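Local coordinates for ferric uptake regulation protein (Helicobacter pylori, PDB 2XIG), which probably acts as a global transcriptional repressor that uses ferrous iron as cofactor to bind the operators of the genes it controls, at residues S9-E12 / R13-M16; K57-S60 / I61-Y65. The protein carries 2 engineered substitutions. All coordinates share one frame; numbering follows the deposited sequence.

Interaction 1 (S9-E12 / R13-M16); sequences SILE and RLRM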
loop_
_atom_site.group_PDB
_atom_site.type_symbol
_atom_site.label_atom_id
_atom_site.label_comp_id
_atom_site.label_asym_id
_atom_site.label_seq_id
_atom_site.Cartn_x
_atom_site.Cartn_y
_atom_site.Cartn_z
ATOM N N SER C 9 -9.576 -9.882 39.563
ATOM C CA SER C 9 -10.910 -9.326 39.358
ATOM C C SER C 9 -11.361 -9.513 37.906
ATOM O O SER C 9 -12.514 -9.850 37.628
ATOM C CB SER C 9 -10.909 -7.840 39.720
ATOM O OG SER C 9 -12.139 -7.243 39.372
ATOM N N ILE C 10 -10.437 -9.297 36.977
ATOM C CA ILE C 10 -10.743 -9.473 35.558
ATOM C C ILE C 10 -11.055 -10.936 35.246
ATOM O O ILE C 10 -12.047 -11.247 34.573
ATOM C CB ILE C 10 -9.590 -8.944 34.679
ATOM C CG1 ILE C 10 -9.388 -7.450 34.948
ATOM C CG2 ILE C 10 -9.872 -9.203 33.199
ATOM C CD1 ILE C 10 -8.231 -6.828 34.238
ATOM N N LEU C 11 -10.226 -11.838 35.758
ATOM C CA LEU C 11 -10.454 -13.262 35.528
ATOM C C LEU C 11 -11.776 -13.761 36.127
ATOM O O LEU C 11 -12.387 -14.687 35.601
ATOM C CB LEU C 11 -9.284 -14.097 36.034
ATOM C CG LEU C 11 -7.998 -13.896 35.231
ATOM C CD1 LEU C 11 -6.865 -14.708 35.810
ATOM C CD2 LEU C 11 -8.200 -14.248 33.747
ATOM N N GLU C 12 -12.219 -13.166 37.231
ATOM C CA GLU C 12 -13.515 -13.559 37.794
ATOM C C GLU C 12 -14.666 -13.032 36.930
ATOM O O GLU C 12 -15.645 -13.747 36.686
ATOM C CB GLU C 12 -13.669 -13.113 39.259
ATOM C CG GLU C 12 -15.074 -13.351 39.839
ATOM C CD GLU C 12 -15.477 -14.827 39.937
ATOM O OE1 GLU C 12 -16.696 -15.099 40.049
ATOM O OE2 GLU C 12 -14.594 -15.715 39.905
ATOM N N ARG C 13 -14.557 -11.790 36.474
ATOM C CA ARG C 13 -15.508 -11.273 35.491
ATOM C C ARG C 13 -15.509 -12.159 34.246
ATOM O O ARG C 13 -16.553 -12.384 33.626
ATOM C CB ARG C 13 -15.179 -9.836 35.099
ATOM C CG ARG C 13 -15.427 -8.820 36.193
ATOM C CD ARG C 13 -15.547 -7.406 35.634
ATOM N NE ARG C 13 -14.287 -6.914 35.073
ATOM C CZ ARG C 13 -14.054 -6.755 33.776
ATOM N NH1 ARG C 13 -14.992 -7.046 32.878
ATOM N NH2 ARG C 13 -12.880 -6.298 33.376
ATOM N N LEU C 14 -14.336 -12.665 33.886
ATOM C CA LEU C 14 -14.237 -13.560 32.737
ATOM C C LEU C 14 -15.019 -14.849 33.001
ATOM O O LEU C 14 -15.818 -15.275 32.171
ATOM C CB LEU C 14 -12.782 -13.887 32.420
ATOM C CG LEU C 14 -12.592 -14.858 31.251
ATOM C CD1 LEU C 14 -13.242 -14.301 29.988
ATOM C CD2 LEU C 14 -11.115 -15.145 31.018
ATOM N N ARG C 15 -14.777 -15.459 34.159
ATOM C CA ARG C 15 -15.478 -16.682 34.553
ATOM C C ARG C 15 -16.986 -16.473 34.526
ATOM O O ARG C 15 -17.735 -17.322 34.047
ATOM C CB ARG C 15 -15.039 -17.131 35.950
ATOM C CG ARG C 15 -15.517 -18.533 36.339
ATOM C CD ARG C 15 -15.295 -18.809 37.820
ATOM N NE ARG C 15 -16.135 -17.957 38.654
ATOM C CZ ARG C 15 -17.400 -18.231 38.954
ATOM N NH1 ARG C 15 -17.968 -19.341 38.494
ATOM N NH2 ARG C 15 -18.098 -17.399 39.711
ATOM N N MET C 16 -17.430 -15.330 35.034
ATOM C CA MET C 16 -18.854 -15.032 35.046
ATOM C C MET C 16 -19.414 -14.862 33.637
ATOM O O MET C 16 -20.534 -15.281 33.353
ATOM C CB MET C 16 -19.135 -13.803 35.908
ATOM C CG MET C 16 -18.917 -14.067 37.384
ATOM S SD MET C 16 -20.081 -15.291 38.033
ATOM C CE MET C 16 -21.566 -14.293 38.138
#
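Glu12 and Arg15, three residues apart on helix 7-20, form a side-on salt bridge in which each carboxylate oxygen takes its own nitrogen. Arg15 NH2 reaches Glu12 OE1 at 2.7 Å, on the syn lone pair of that oxygen, while Arg15 NE meets Glu12 OE2 at 3.0 Å with a nearly straight N-H...O angle of 167°. Both oxygens lie close to the guanidinium plane, but the two flat groups are turned 35° against each other, and NE comes to OE2 from outside the carboxylate plane. The two side chains run side by side in the same direction. Glu12 CG stands anti to the backbone N (chi1 173°), and a bend at chi2 brings the carboxylate alongside the arginine. Two bonds to separate atoms limit rotation of either group, and long charged chains suit a helix side that is at least partly open to solvent. Met16 adds an apolar neighbour, its CG 3.6 Å from Glu12 OE1. A second charged pair joins Arg13 NE to Glu5, which also hydrogen-bonds Ser9 OG.

The backbone beneath is regular alpha-helix, each amide of 13-16 bonded to the carbonyl four residues earlier; Arg15 N to Leu11 O, for instance, measures 2.9 Å. The helix is part of what is probably the DNA-binding domain, a winged-helix fold in the Fur family, and its inner side packs on other helices of that domain.

Apolar contacts mark that inner side. Leu11 CD2 meets Leu14 CD2 at 4.1 Å; Leu11 also touches Val33 and Ser34 of helix 27-38, while buried Leu14 lies on Phe70 and Leu71 of helix 61-73. Buried Ile10 packs on Val33 and Tyr37. The Arg13 chain, bent at chi3, brings NH2 obliquely to within 4.0 Å of Ile10 CG1.

Interaction 2 (K57-S60 / I61-Y65); sequences KNTS and ISSVY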
loop_
_atom_site.group_PDB
_atom_site.type_symbol
_atom_site.label_atom_id
_atom_site.label_comp_id
_atom_site.label_asym_id
_atom_site.label_seq_id
_atom_site.Cartn_x
_atom_site.Cartn_y
_atom_site.Cartn_z
ATOM N N LYS C 57 2.986 -26.382 24.236
ATOM C CA LYS C 57 3.653 -26.250 22.943
ATOM C C LYS C 57 2.747 -26.523 21.748
ATOM O O LYS C 57 2.937 -25.948 20.679
ATOM C CB LYS C 57 4.878 -27.174 22.870
ATOM C CG LYS C 57 6.007 -26.824 23.834
ATOM C CD LYS C 57 5.583 -27.001 25.289
ATOM C CE LYS C 57 4.957 -28.369 25.526
ATOM N NZ LYS C 57 4.111 -28.386 26.755
ATOM N N ASN C 58 1.771 -27.407 21.919
ATOM C CA ASN C 58 0.917 -27.796 20.802
ATOM C C ASN C 58 -0.336 -26.933 20.641
ATOM O O ASN C 58 -1.298 -27.344 19.993
ATOM C CB ASN C 58 0.551 -29.277 20.894
ATOM C CG ASN C 58 1.772 -30.171 20.903
ATOM O OD1 ASN C 58 2.736 -29.931 20.174
ATOM N ND2 ASN C 58 1.740 -31.205 21.737
ATOM N N THR C 59 -0.311 -25.737 21.225
ATOM C CA THR C 59 -1.388 -24.770 21.049
ATOM C C THR C 59 -1.403 -24.222 19.617
ATOM O O THR C 59 -0.362 -23.858 19.063
ATOM C CB THR C 59 -1.243 -23.589 22.028
ATOM O OG1 THR C 59 -1.232 -24.072 23.377
ATOM C CG2 THR C 59 -2.392 -22.604 21.858
ATOM N N SER C 60 -2.594 -24.146 19.033
ATOM C CA SER C 60 -2.760 -23.676 17.660
ATOM C C SER C 60 -3.139 -22.203 17.633
ATOM O O SER C 60 -3.863 -21.710 18.520
ATOM C CB SER C 60 -3.833 -24.516 16.964
ATOM O OG SER C 60 -4.420 -23.806 15.889
ATOM N N ILE C 61 -2.653 -21.484 16.627
ATOM C CA ILE C 61 -2.918 -20.050 16.551
ATOM C C ILE C 61 -4.394 -19.789 16.253
ATOM O O ILE C 61 -4.938 -18.753 16.656
ATOM C CB ILE C 61 -1.979 -19.317 15.545
ATOM C CG1 ILE C 61 -2.084 -17.796 15.715
ATOM C CG2 ILE C 61 -2.264 -19.733 14.100
ATOM C CD1 ILE C 61 -0.918 -17.024 15.087
ATOM N N SER C 62 -5.054 -20.732 15.581
ATOM C CA SER C 62 -6.506 -20.611 15.377
ATOM C C SER C 62 -7.263 -20.539 16.700
ATOM O O SER C 62 -8.269 -19.834 16.811
ATOM C CB SER C 62 -7.054 -21.766 14.533
ATOM O OG SER C 62 -6.798 -23.012 15.149
ATOM N N SER C 63 -6.784 -21.260 17.707
ATOM C CA SER C 63 -7.464 -21.233 19.003
ATOM C C SER C 63 -7.275 -19.873 19.671
ATOM O O SER C 63 -8.192 -19.353 20.317
ATOM C CB SER C 63 -7.028 -22.397 19.908
ATOM O OG SER C 63 -5.723 -22.211 20.428
ATOM N N VAL C 64 -6.097 -19.280 19.483
ATOM C CA VAL C 64 -5.821 -17.958 20.041
ATOM C C VAL C 64 -6.676 -16.870 19.396
ATOM O O VAL C 64 -7.215 -16.008 20.095
ATOM C CB VAL C 64 -4.322 -17.611 19.994
ATOM C CG1 VAL C 64 -4.106 -16.154 20.396
ATOM C CG2 VAL C 64 -3.549 -18.551 20.922
ATOM N N TYR C 65 -6.829 -16.927 18.076
ATOM C CA TYR C 65 -7.703 -15.986 17.382
ATOM C C TYR C 65 -9.125 -16.063 17.910
ATOM O O TYR C 65 -9.737 -15.034 18.192
ATOM C CB TYR C 65 -7.706 -16.217 15.861
ATOM C CG TYR C 65 -6.689 -15.369 15.131
ATOM C CD1 TYR C 65 -7.051 -14.165 14.544
ATOM C CD2 TYR C 65 -5.357 -15.760 15.060
ATOM C CE1 TYR C 65 -6.110 -13.378 13.885
ATOM C CE2 TYR C 65 -4.420 -14.985 14.416
ATOM C CZ TYR C 65 -4.798 -13.802 13.828
ATOM O OH TYR C 65 -3.854 -13.044 13.181
HETATM O O HOH W 1 -3.967 -22.679 13.709
HETATM O O HOH W 2 -4.964 -25.349 20.149
#
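Ser60 and Ser62 turn their hydroxyls to each other at the start of helix 61-73, OG to OG at 2.6 Å, a hydrogen bond in which either could be the donor. Ser60 is the N-cap residue, its OG anti to the backbone N (chi1 156°). Water 1 links this OG to the amide of Ser62: it is 2.5 Å from Ser60 OG and accepts from Ser62 N at 2.9 Å. Serine suits the place because its short hydroxyl reaches that amide through the water.

Ser63 points its CB toward 57-60, and its OG, between its own N and carbonyl carbon (chi1 74°), lies 2.7 Å from Ser60 O. Gln28 OE1 is also within hydrogen-bonding reach, and which of the two takes the single proton is not settled. Water 2 ties the same hydroxyl to Ser60 N. Ser60 O further receives weak bonds from Ser63 N and Val64 N, the latter 3.4 Å long. Thr59 CG2 lies 3.6 Å from Ser63 OG, while its hydroxyl bonds to Asp56 O.

Glu12 of the second subunit rests on Ile61 and Ser62. Helix 61-73 is probably the DNA-recognition helix of the winged-helix domain; Ile61 and Val64 pack on Thr49 of helix 45-52, and Val64 also touches Gln28 of helix 27-38.

Both contacts are local and partly buried, and both lie in the helical N-terminal part of the chain, with centres 22 Å apart and no direct touch. Interaction 1 lies within helix 7-20, with Ile10 and Leu14 buried and Glu12 and Arg13 exposed; interaction 2 sits where a loop enters helix 61-73, with Thr59, Ile61 and Val64 buried and its serines partly exposed, and its chemistry is that of small hydroxyls and water around a helix start. Helix 27-38 packs against both, and Leu14 of interaction 1 rests on a later part of the helix that interaction 2 begins. Across the assembly, the second subunit's copies of Glu12 and Arg13 meet interaction 2.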